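PDB 3K17: Lin0012 protein from Listeria innocua, which probably phosphorylates phosphomevalonate with ATP, as a phosphomevalonate kinase of the GHMP family acting in the mevalonate route to isopentenyl diphosphate. Local coordinates for residues Arg48-Tyr56 with Pro98-Glu106. Sequence-based numbering, arbitrary orientation.
Sequences RNELWIPHY and PVKMVIETE
Leu51 and Met101, a selenomethionine here, meet on the buried face of two parallel strands, 50-52 and 99-105, and illustrate how one ladder can serve two environments. Four backbone hydrogen bonds join the strands, from Glu50 N to Val99 O (2.9 Å) through to Ile103 N to Trp52 O (2.9 Å). Ahead of these, the Asn49 side chain accepts a hydrogen bond: its OD1 takes Val99 N at 3.2 Å, in the carbonyl plane, while ND2 holds the carbonyl of Trp62. On the inner face Leu51 CD1 lies 4.2 Å from Met101 CB, Ile103 CD1 reaches Ile53 CG2, and Ile82 of helix 76-91 closes over Leu51 and Met101. The other face is turned to solvent. There Trp52 has its CG anti to the carbonyl carbon (chi1 -58°), which lays the indole alongside Val102, whose CG2 makes an off-centre CH-pi contact with the five-membered ring. Trp52 NE1 donates in the ring plane to Glu50 OE1 (2.8 Å), entering from above the carboxylate plane. Extended Lys100 lies alongside Glu50, yet Lys100 NZ stays 4.1 Å from Glu50 OE1, and a water bridges the two charges. Strand 99-105 also pairs antiparallel with strand 37-45, so this short parallel strand extends the mixed, helix-backed sheet of the N-terminal GHMP kinase domain.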
ATOM      1  N   ARG A  48     -18.406 -23.033  19.363  1.00 28.42           N
ATOM      2  CA  ARG A  48     -17.779 -22.397  18.215  1.00 27.12           C
ATOM      3  C   ARG A  48     -16.395 -22.996  17.991  1.00 24.55           C
ATOM      4  O   ARG A  48     -15.790 -23.541  18.917  1.00 20.62           O
ATOM      5  CB  ARG A  48     -17.673 -20.884  18.444  1.00 30.11           C
ATOM      6  CG  ARG A  48     -19.003 -20.152  18.318  1.00 34.80           C
ATOM      7  CD  ARG A  48     -18.872 -18.674  18.655  1.00 38.10           C
ATOM      8  NE  ARG A  48     -18.685 -18.455  20.089  1.00 40.52           N
ATOM      9  CZ  ARG A  48     -19.642 -18.609  20.998  1.00 43.17           C
ATOM     10  NH1 ARG A  48     -20.859 -18.986  20.626  1.00 42.08           N
ATOM     11  NH2 ARG A  48     -19.386 -18.378  22.281  1.00 43.81           N
ATOM     12  N   ASN A  49     -15.901 -22.911  16.760  1.00 21.35           N
ATOM     13  CA  ASN A  49     -14.584 -23.452  16.452  1.00 19.65           C
ATOM     14  C   ASN A  49     -13.510 -22.771  17.265  1.00 19.69           C
ATOM     15  O   ASN A  49     -13.564 -21.569  17.493  1.00 20.21           O
ATOM     16  CB  ASN A  49     -14.250 -23.284  14.975  1.00 17.61           C
ATOM     17  CG  ASN A  49     -14.981 -24.266  14.110  1.00 17.55           C
ATOM     18  OD1 ASN A  49     -15.213 -25.403  14.519  1.00 16.29           O
ATOM     19  ND2 ASN A  49     -15.333 -23.848  12.899  1.00 17.76           N
ATOM     20  N   GLU A  50     -12.511 -23.542  17.667  1.00 20.45           N
ATOM     21  CA  GLU A  50     -11.428 -23.003  18.459  1.00 21.84           C
ATOM     22  C   GLU A  50     -10.140 -23.770  18.195  1.00 21.92           C
ATOM     23  O   GLU A  50     -10.122 -25.001  18.268  1.00 21.70           O
ATOM     24  CB  GLU A  50     -11.787 -23.122  19.930  1.00 23.30           C
ATOM     25  CG  GLU A  50     -11.533 -21.896  20.743  1.00 25.91           C
ATOM     26  CD  GLU A  50     -12.012 -22.069  22.160  1.00 27.03           C
ATOM     27  OE1 GLU A  50     -11.447 -22.926  22.869  1.00 28.15           O
ATOM     28  OE2 GLU A  50     -12.957 -21.355  22.558  1.00 27.69           O
ATOM     29  N   LEU A  51      -9.076 -23.049  17.866  1.00 17.80           N
ATOM     30  CA  LEU A  51      -7.783 -23.682  17.641  1.00 17.95           C
ATOM     31  C   LEU A  51      -6.752 -22.988  18.515  1.00 17.94           C
ATOM     32  O   LEU A  51      -6.652 -21.758  18.511  1.00 13.64           O
ATOM     33  CB  LEU A  51      -7.345 -23.578  16.173  1.00 14.94           C
ATOM     34  CG  LEU A  51      -5.908 -24.049  15.909  1.00 16.07           C
ATOM     35  CD1 LEU A  51      -5.760 -25.536  16.274  1.00 13.42           C
ATOM     36  CD2 LEU A  51      -5.549 -23.813  14.447  1.00 13.77           C
ATOM     37  N   TRP A  52      -5.998 -23.786  19.261  1.00 17.17           N
ATOM     38  CA  TRP A  52      -4.941 -23.283  20.125  1.00 18.56           C
ATOM     39  C   TRP A  52      -3.656 -23.985  19.702  1.00 19.05           C
ATOM     40  O   TRP A  52      -3.655 -25.208  19.528  1.00 16.62           O
ATOM     41  CB  TRP A  52      -5.188 -23.648  21.594  1.00 17.73           C
ATOM     42  CG  TRP A  52      -6.467 -23.171  22.189  1.00 20.46           C
ATOM     43  CD1 TRP A  52      -7.732 -23.548  21.838  1.00 20.03           C
ATOM     44  CD2 TRP A  52      -6.607 -22.279  23.301  1.00 23.43           C
ATOM     45  NE1 TRP A  52      -8.652 -22.951  22.670  1.00 22.78           N
ATOM     46  CE2 TRP A  52      -7.987 -22.167  23.577  1.00 25.26           C
ATOM     47  CE3 TRP A  52      -5.697 -21.566  24.094  1.00 23.25           C
ATOM     48  CZ2 TRP A  52      -8.483 -21.368  24.616  1.00 25.78           C
ATOM     49  CZ3 TRP A  52      -6.191 -20.771  25.128  1.00 28.49           C
ATOM     50  CH2 TRP A  52      -7.572 -20.681  25.377  1.00 27.10           C
ATOM     51  N   ILE A  53      -2.581 -23.228  19.520  1.00 15.41           N
ATOM     52  CA  ILE A  53      -1.297 -23.836  19.179  1.00 16.94           C
ATOM     53  C   ILE A  53      -0.256 -23.274  20.131  1.00 18.42           C
ATOM     54  O   ILE A  53      -0.451 -22.200  20.714  1.00 19.02           O
ATOM     55  CB  ILE A  53      -0.887 -23.592  17.711  1.00 16.55           C
ATOM     56  CG1 ILE A  53      -0.728 -22.094  17.418  1.00 15.01           C
ATOM     57  CG2 ILE A  53      -1.922 -24.209  16.794  1.00 11.67           C
ATOM     58  CD1 ILE A  53      -0.087 -21.830  16.072  1.00 14.79           C
ATOM     59  N   PRO A  54       0.862 -23.990  20.313  1.00 19.29           N
ATOM     60  CA  PRO A  54       1.918 -23.541  21.223  1.00 19.24           C
ATOM     61  C   PRO A  54       2.419 -22.121  21.038  1.00 19.82           C
ATOM     62  O   PRO A  54       2.654 -21.416  22.013  1.00 17.96           O
ATOM     63  CB  PRO A  54       3.031 -24.569  21.003  1.00 21.07           C
ATOM     64  CG  PRO A  54       2.271 -25.808  20.584  1.00 17.67           C
ATOM     65  CD  PRO A  54       1.256 -25.238  19.632  1.00 18.66           C
ATOM     66  N   HIS A  55       2.585 -21.690  19.799  1.00 22.49           N
ATOM     67  CA  HIS A  55       3.112 -20.353  19.578  1.00 24.63           C
ATOM     68  C   HIS A  55       2.257 -19.205  20.123  1.00 26.15           C
ATOM     69  O   HIS A  55       2.795 -18.194  20.574  1.00 24.05           O
ATOM     70  CB  HIS A  55       3.382 -20.125  18.091  1.00 29.17           C
ATOM     71  CG  HIS A  55       4.164 -18.879  17.813  1.00 32.35           C
ATOM     72  ND1 HIS A  55       3.599 -17.621  17.840  1.00 36.53           N
ATOM     73  CD2 HIS A  55       5.481 -18.693  17.556  1.00 33.65           C
ATOM     74  CE1 HIS A  55       4.533 -16.715  17.612  1.00 36.48           C
ATOM     75  NE2 HIS A  55       5.684 -17.340  17.437  1.00 36.91           N
ATOM     76  N   TYR A  56       0.937 -19.353  20.103  1.00 24.60           N
ATOM     77  CA  TYR A  56       0.071 -18.274  20.577  1.00 24.35           C
ATOM     78  C   TYR A  56      -0.598 -18.546  21.916  1.00 23.24           C
ATOM     79  O   TYR A  56      -0.937 -19.681  22.234  1.00 21.81           O
ATOM     80  CB  TYR A  56      -0.993 -17.976  19.524  1.00 24.02           C
ATOM     81  CG  TYR A  56      -0.424 -17.455  18.228  1.00 23.86           C
ATOM     82  CD1 TYR A  56       0.052 -16.148  18.129  1.00 23.97           C
ATOM     83  CD2 TYR A  56      -0.349 -18.273  17.100  1.00 22.80           C
ATOM     84  CE1 TYR A  56       0.585 -15.666  16.942  1.00 24.73           C
ATOM     85  CE2 TYR A  56       0.177 -17.805  15.909  1.00 24.77           C
ATOM     86  CZ  TYR A  56       0.642 -16.500  15.833  1.00 26.31           C
ATOM     87  OH  TYR A  56       1.146 -16.030  14.646  1.00 25.69           O
ATOM     88  N   PRO A  98     -18.991 -27.526  15.187  1.00 28.44           N
ATOM     89  CA  PRO A  98     -17.987 -26.800  15.970  1.00 26.37           C
ATOM     90  C   PRO A  98     -17.138 -27.651  16.901  1.00 25.57           C
ATOM     91  O   PRO A  98     -17.657 -28.465  17.659  1.00 27.41           O
ATOM     92  CB  PRO A  98     -18.817 -25.750  16.715  1.00 28.30           C
ATOM     93  CG  PRO A  98     -20.188 -26.385  16.805  1.00 28.74           C
ATOM     94  CD  PRO A  98     -20.342 -26.995  15.438  1.00 27.53           C
ATOM     95  N   VAL A  99     -15.820 -27.468  16.830  1.00 24.47           N
ATOM     96  CA  VAL A  99     -14.902 -28.209  17.690  1.00 22.37           C
ATOM     97  C   VAL A  99     -13.770 -27.340  18.229  1.00 22.64           C
ATOM     98  O   VAL A  99     -13.361 -26.359  17.599  1.00 19.66           O
ATOM     99  CB  VAL A  99     -14.248 -29.409  16.956  1.00 23.01           C
ATOM    100  CG1 VAL A  99     -15.318 -30.378  16.474  1.00 23.28           C
ATOM    101  CG2 VAL A  99     -13.398 -28.915  15.800  1.00 19.25           C
ATOM    102  N   LYS A 100     -13.274 -27.714  19.403  1.00 20.61           N
ATOM    103  CA  LYS A 100     -12.162 -27.020  20.033  1.00 20.32           C
ATOM    104  C   LYS A 100     -10.966 -27.952  19.922  1.00 19.88           C
ATOM    105  O   LYS A 100     -11.061 -29.128  20.269  1.00 21.16           O
ATOM    106  CB  LYS A 100     -12.464 -26.739  21.503  1.00 21.07           C
ATOM    107  CG  LYS A 100     -11.254 -26.303  22.324  1.00 20.92           C
ATOM    108  CD  LYS A 100     -11.648 -26.027  23.775  1.00 23.74           C
ATOM    109  CE  LYS A 100     -10.422 -25.750  24.634  1.00 24.81           C
ATOM    110  NZ  LYS A 100     -10.760 -25.420  26.044  1.00 23.43           N
HETATM  111  N   MSE A 101      -9.854 -27.435  19.414  1.00 17.79           N
HETATM  112  CA  MSE A 101      -8.641 -28.230  19.252  1.00 19.62           C
HETATM  113  C   MSE A 101      -7.465 -27.533  19.916  1.00 18.65           C
HETATM  114  O   MSE A 101      -7.211 -26.349  19.667  1.00 16.06           O
HETATM  115  CB  MSE A 101      -8.334 -28.447  17.767  1.00 20.16           C
HETATM  116  CG  MSE A 101      -9.332 -29.352  17.036  1.00 21.69           C
HETATM  117 SE   MSE A 101      -8.847 -29.612  15.170  1.00 33.30          SE
HETATM  118  CE  MSE A 101      -9.701 -28.038  14.429  1.00 21.32           C
ATOM    119  N   VAL A 102      -6.755 -28.278  20.755  1.00 17.46           N
ATOM    120  CA  VAL A 102      -5.604 -27.755  21.478  1.00 19.74           C
ATOM    121  C   VAL A 102      -4.360 -28.568  21.161  1.00 20.23           C
ATOM    122  O   VAL A 102      -4.314 -29.773  21.416  1.00 20.05           O
ATOM    123  CB  VAL A 102      -5.835 -27.804  23.003  1.00 21.84           C
ATOM    124  CG1 VAL A 102      -4.575 -27.354  23.736  1.00 20.62           C
ATOM    125  CG2 VAL A 102      -7.022 -26.918  23.377  1.00 19.83           C
ATOM    126  N   ILE A 103      -3.352 -27.905  20.604  1.00 18.17           N
ATOM    127  CA  ILE A 103      -2.109 -28.575  20.263  1.00 16.76           C
ATOM    128  C   ILE A 103      -0.997 -28.261  21.255  1.00 19.81           C
ATOM    129  O   ILE A 103      -0.738 -27.093  21.565  1.00 20.21           O
ATOM    130  CB  ILE A 103      -1.640 -28.179  18.848  1.00 17.52           C
ATOM    131  CG1 ILE A 103      -2.687 -28.618  17.818  1.00 17.80           C
ATOM    132  CG2 ILE A 103      -0.268 -28.803  18.554  1.00 16.72           C
ATOM    133  CD1 ILE A 103      -2.319 -28.304  16.374  1.00 16.59           C
ATOM    134  N   GLU A 104      -0.354 -29.311  21.755  1.00 18.18           N
ATOM    135  CA  GLU A 104       0.761 -29.181  22.688  1.00 20.27           C
ATOM    136  C   GLU A 104       1.943 -29.861  22.013  1.00 18.21           C
ATOM    137  O   GLU A 104       1.748 -30.680  21.116  1.00 17.88           O
ATOM    138  CB  GLU A 104       0.462 -29.898  24.007  1.00 20.53           C
ATOM    139  CG  GLU A 104      -0.732 -29.370  24.783  1.00 27.27           C
ATOM    140  CD  GLU A 104      -1.150 -30.324  25.902  1.00 32.72           C
ATOM    141  OE1 GLU A 104      -1.632 -31.446  25.600  1.00 30.38           O
ATOM    142  OE2 GLU A 104      -0.982 -29.956  27.084  1.00 34.67           O
ATOM    143  N   THR A 105       3.160 -29.553  22.451  1.00 17.92           N
ATOM    144  CA  THR A 105       4.336 -30.167  21.840  1.00 18.48           C
ATOM    145  C   THR A 105       5.441 -30.606  22.801  1.00 18.19           C
ATOM    146  O   THR A 105       5.617 -30.026  23.871  1.00 17.83           O
ATOM    147  CB  THR A 105       4.972 -29.216  20.811  1.00 18.62           C
ATOM    148  OG1 THR A 105       6.163 -29.810  20.283  1.00 17.93           O
ATOM    149  CG2 THR A 105       5.322 -27.872  21.471  1.00 16.79           C
ATOM    150  N   GLU A 106       6.183 -31.633  22.387  1.00 17.06           N
ATOM    151  CA  GLU A 106       7.318 -32.163  23.135  1.00 17.06           C
ATOM    152  C   GLU A 106       8.483 -32.142  22.151  1.00 16.13           C
ATOM    153  O   GLU A 106       9.548 -32.695  22.417  1.00 17.75           O
ATOM    154  CB  GLU A 106       7.091 -33.623  23.565  1.00 19.14           C
ATOM    155  CG  GLU A 106       5.750 -33.937  24.217  1.00 25.46           C
ATOM    156  CD  GLU A 106       5.639 -35.415  24.641  1.00 28.67           C
ATOM    157  OE1 GLU A 106       6.136 -36.302  23.906  1.00 24.71           O
ATOM    158  OE2 GLU A 106       5.047 -35.684  25.705  1.00 28.05           O
TER
HETATM  159  O   HOH W   1     -11.952 -22.720  25.469  1.00 34.89           O